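Local coordinates for alkaline phosphatase (Antarctic bacterium tab5, PDB 2W5V), which hydrolyses phosphate monoesters as a zinc- and magnesium-dependent alkaline phosphatase, passing through a phosphoserine intermediate, at the interface of chains A and B. Numbering follows the deposited sequence. Chains: chain A/B, Alkaline phosphatase.

The interface of chains A and B. Residues chain A 47, 71, 340-341, 343; chain B 47, 51, 69, 343, 345.
B:Leu47 pushes its branched tip into chain A, among A:Leu71, A:Leu341, A:Pro343 and A:Leu47. The chains are two copies of one protein, so each contact recurs with the chains exchanged, as fits the homodimer typical of alkaline phosphatases. B:Leu47 lies at the start of helix 47-52. Its CG is anti to the backbone N (chi1 180°) and points toward chain A; chi2 of 52° sets where the methyls lie. CD2 packs on the CD2 methyl of A:Leu71 at 3.8 Å and also meets the carbonyl oxygen of A:Leu341. CD1 touches A:Leu71 and the CB of A:Leu341. The side chains of B:Leu47 and A:Leu71 run past each other in opposite directions. This is the tightly packed part, hiding 72 Å² of B:Leu47 and 53 Å² of A:Leu71.

The two copies of Leu47 meet near the two-fold axis and cross at about a right angle. Their contact is looser, with A:Leu47 CD2 4.1 Å from B:Leu47 CB. The same A:Leu47 methyl rests against the ring CD of B:Pro343.

A:Leu71, on strand 68-73, uses its other methyl on the far side. CD1 meets CE1 and CZ of the B:Phe345 ring, 3.8 Å from CE1, and the side chains cross nearly perpendicularly. B:Ile69 CD1 lies 4.2 Å from A:Leu71 CD1. B:Phe345 and B:Ile69 are marginal, each losing 6 to 8 Å² to chain A.

The polar side is built on B:Ser51, one helical turn after B:Leu47. Its OG accepts the backbone N-H of A:Leu341 at 2.7 Å, with an angle of 159° at the hydrogen. The same hydroxyl donates to B:Leu47 O at 2.7 Å, from above the carbonyl plane and not on a lone pair. A:Thr340 OG1 makes a longer hydrogen bond to B:Ser51 OG, 3.2 Å, of undecided direction; it competes with the carbonyl bonds of both hydroxyls. A:Thr340 OG1 also donates to A:Leu341 O at 3.0 Å, in the carbonyl plane and on a lone pair.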
ATOM      1  N   LEU A  47       4.787   0.623  -2.150  1.00 15.61           N
ATOM      2  CA  LEU A  47       4.237   1.741  -1.382  1.00 12.40           C
ATOM      3  C   LEU A  47       5.325   2.528  -0.622  1.00 13.52           C
ATOM      4  O   LEU A  47       5.197   3.730  -0.423  1.00 14.16           O
ATOM      5  CB  LEU A  47       3.161   1.230  -0.430  1.00 12.17           C
ATOM      6  CG  LEU A  47       2.418   2.262   0.409  1.00 13.77           C
ATOM      7  CD1 LEU A  47       1.788   3.332  -0.492  1.00 15.11           C
ATOM      8  CD2 LEU A  47       1.370   1.533   1.244  1.00 12.68           C
ATOM      9  N   LEU A  71      -5.350  -2.596  -4.932  1.00 13.92           N
ATOM     10  CA  LEU A  71      -4.079  -3.287  -4.733  1.00 13.83           C
ATOM     11  C   LEU A  71      -4.015  -4.494  -5.663  1.00 16.94           C
ATOM     12  O   LEU A  71      -5.008  -5.216  -5.810  1.00 15.28           O
ATOM     13  CB  LEU A  71      -3.938  -3.774  -3.279  1.00 12.71           C
ATOM     14  CG  LEU A  71      -3.939  -2.750  -2.150  1.00 18.07           C
ATOM     15  CD1 LEU A  71      -4.204  -3.458  -0.828  1.00 16.93           C
ATOM     16  CD2 LEU A  71      -2.626  -1.976  -2.105  1.00 16.67           C
ATOM     17  N   THR A 340       5.521  -8.045  -2.672  1.00 13.16           N
ATOM     18  CA  THR A 340       4.467  -7.320  -1.970  1.00 14.16           C
ATOM     19  C   THR A 340       3.337  -6.942  -2.932  1.00 19.27           C
ATOM     20  O   THR A 340       3.575  -6.735  -4.133  1.00 13.45           O
ATOM     21  CB  THR A 340       5.010  -6.050  -1.303  1.00 14.47           C
ATOM     22  OG1 THR A 340       3.923  -5.335  -0.681  1.00 17.37           O
ATOM     23  CG2 THR A 340       5.693  -5.146  -2.328  1.00 16.53           C
ATOM     24  N   LEU A 341       2.107  -6.873  -2.426  1.00 15.43           N
ATOM     25  CA  LEU A 341       1.043  -6.255  -3.210  1.00 16.40           C
ATOM     26  C   LEU A 341       1.443  -4.815  -3.552  1.00 18.37           C
ATOM     27  O   LEU A 341       2.250  -4.198  -2.850  1.00 14.33           O
ATOM     28  CB  LEU A 341      -0.299  -6.252  -2.474  1.00 16.41           C
ATOM     29  CG  LEU A 341      -0.942  -7.567  -2.045  1.00 29.51           C
ATOM     30  CD1 LEU A 341      -2.293  -7.292  -1.392  1.00 37.64           C
ATOM     31  CD2 LEU A 341      -1.108  -8.497  -3.205  1.00 27.35           C
ATOM     32  N   PRO A 343       0.083  -0.833  -4.878  1.00 15.56           N
ATOM     33  CA  PRO A 343      -1.064   0.079  -5.003  1.00 11.21           C
ATOM     34  C   PRO A 343      -1.412   0.413  -6.454  1.00 12.90           C
ATOM     35  O   PRO A 343      -0.518   0.568  -7.289  1.00 15.59           O
ATOM     36  CB  PRO A 343      -0.579   1.363  -4.301  1.00 11.84           C
ATOM     37  CG  PRO A 343       0.559   0.941  -3.444  1.00 15.62           C
ATOM     38  CD  PRO A 343       1.210  -0.209  -4.163  1.00 15.38           C
TER
ATOM     39  N   LEU B  47       2.274  -2.565   4.119  1.00 10.77           N
ATOM     40  CA  LEU B  47       1.654  -3.331   3.044  1.00 14.54           C
ATOM     41  C   LEU B  47       2.421  -4.629   2.785  1.00 14.12           C
ATOM     42  O   LEU B  47       1.825  -5.636   2.402  1.00 13.97           O
ATOM     43  CB  LEU B  47       1.546  -2.489   1.775  1.00 16.21           C
ATOM     44  CG  LEU B  47       0.925  -3.155   0.544  1.00 17.89           C
ATOM     45  CD1 LEU B  47      -0.429  -3.789   0.855  1.00 12.35           C
ATOM     46  CD2 LEU B  47       0.802  -2.117  -0.563  1.00 13.85           C
ATOM     47  N   SER B  51       0.810  -8.231   2.836  1.00 13.42           N
ATOM     48  CA  SER B  51       0.997  -9.096   1.674  1.00 14.96           C
ATOM     49  C   SER B  51       1.370 -10.542   2.027  1.00 17.97           C
ATOM     50  O   SER B  51       1.035 -11.478   1.292  1.00 20.03           O
ATOM     51  CB  SER B  51       2.056  -8.501   0.755  1.00 15.72           C
ATOM     52  OG  SER B  51       1.602  -7.270   0.231  1.00 19.23           O
ATOM     53  N   ILE B  69     -10.385   1.431  -0.057  1.00 13.40           N
ATOM     54  CA  ILE B  69      -9.019   1.436   0.457  1.00 12.61           C
ATOM     55  C   ILE B  69      -8.451   2.845   0.423  1.00 13.76           C
ATOM     56  O   ILE B  69      -8.671   3.582  -0.545  1.00 15.36           O
ATOM     57  CB  ILE B  69      -8.127   0.503  -0.403  1.00 17.07           C
ATOM     58  CG1 ILE B  69      -8.578  -0.946  -0.233  1.00 12.56           C
ATOM     59  CG2 ILE B  69      -6.653   0.678  -0.044  1.00 12.07           C
ATOM     60  CD1 ILE B  69      -8.035  -1.913  -1.293  1.00 19.92           C
ATOM     61  N   PRO B 343      -1.801   1.355   4.462  1.00 13.03           N
ATOM     62  CA  PRO B 343      -3.139   1.096   3.915  1.00 15.60           C
ATOM     63  C   PRO B 343      -4.229   1.154   4.977  1.00 19.03           C
ATOM     64  O   PRO B 343      -4.030   0.717   6.116  1.00 18.93           O
ATOM     65  CB  PRO B 343      -3.044  -0.338   3.368  1.00 16.93           C
ATOM     66  CG  PRO B 343      -1.596  -0.676   3.346  1.00 17.56           C
ATOM     67  CD  PRO B 343      -0.917   0.180   4.376  1.00 12.68           C
ATOM     68  N   PHE B 345      -8.324   0.023   5.262  1.00 13.43           N
ATOM     69  CA  PHE B 345      -9.403  -0.732   4.636  1.00 14.46           C
ATOM     70  C   PHE B 345     -10.699  -0.437   5.381  1.00 15.98           C
ATOM     71  O   PHE B 345     -10.713  -0.396   6.613  1.00 17.23           O
ATOM     72  CB  PHE B 345      -9.123  -2.238   4.695  1.00 15.01           C
ATOM     73  CG  PHE B 345      -7.802  -2.649   4.095  1.00 16.17           C
ATOM     74  CD1 PHE B 345      -7.715  -3.032   2.760  1.00 16.51           C
ATOM     75  CD2 PHE B 345      -6.653  -2.676   4.868  1.00 16.07           C
ATOM     76  CE1 PHE B 345      -6.500  -3.414   2.199  1.00 15.34           C
ATOM     77  CE2 PHE B 345      -5.432  -3.067   4.321  1.00 14.42           C
ATOM     78  CZ  PHE B 345      -5.357  -3.442   2.975  1.00 11.80           C
TER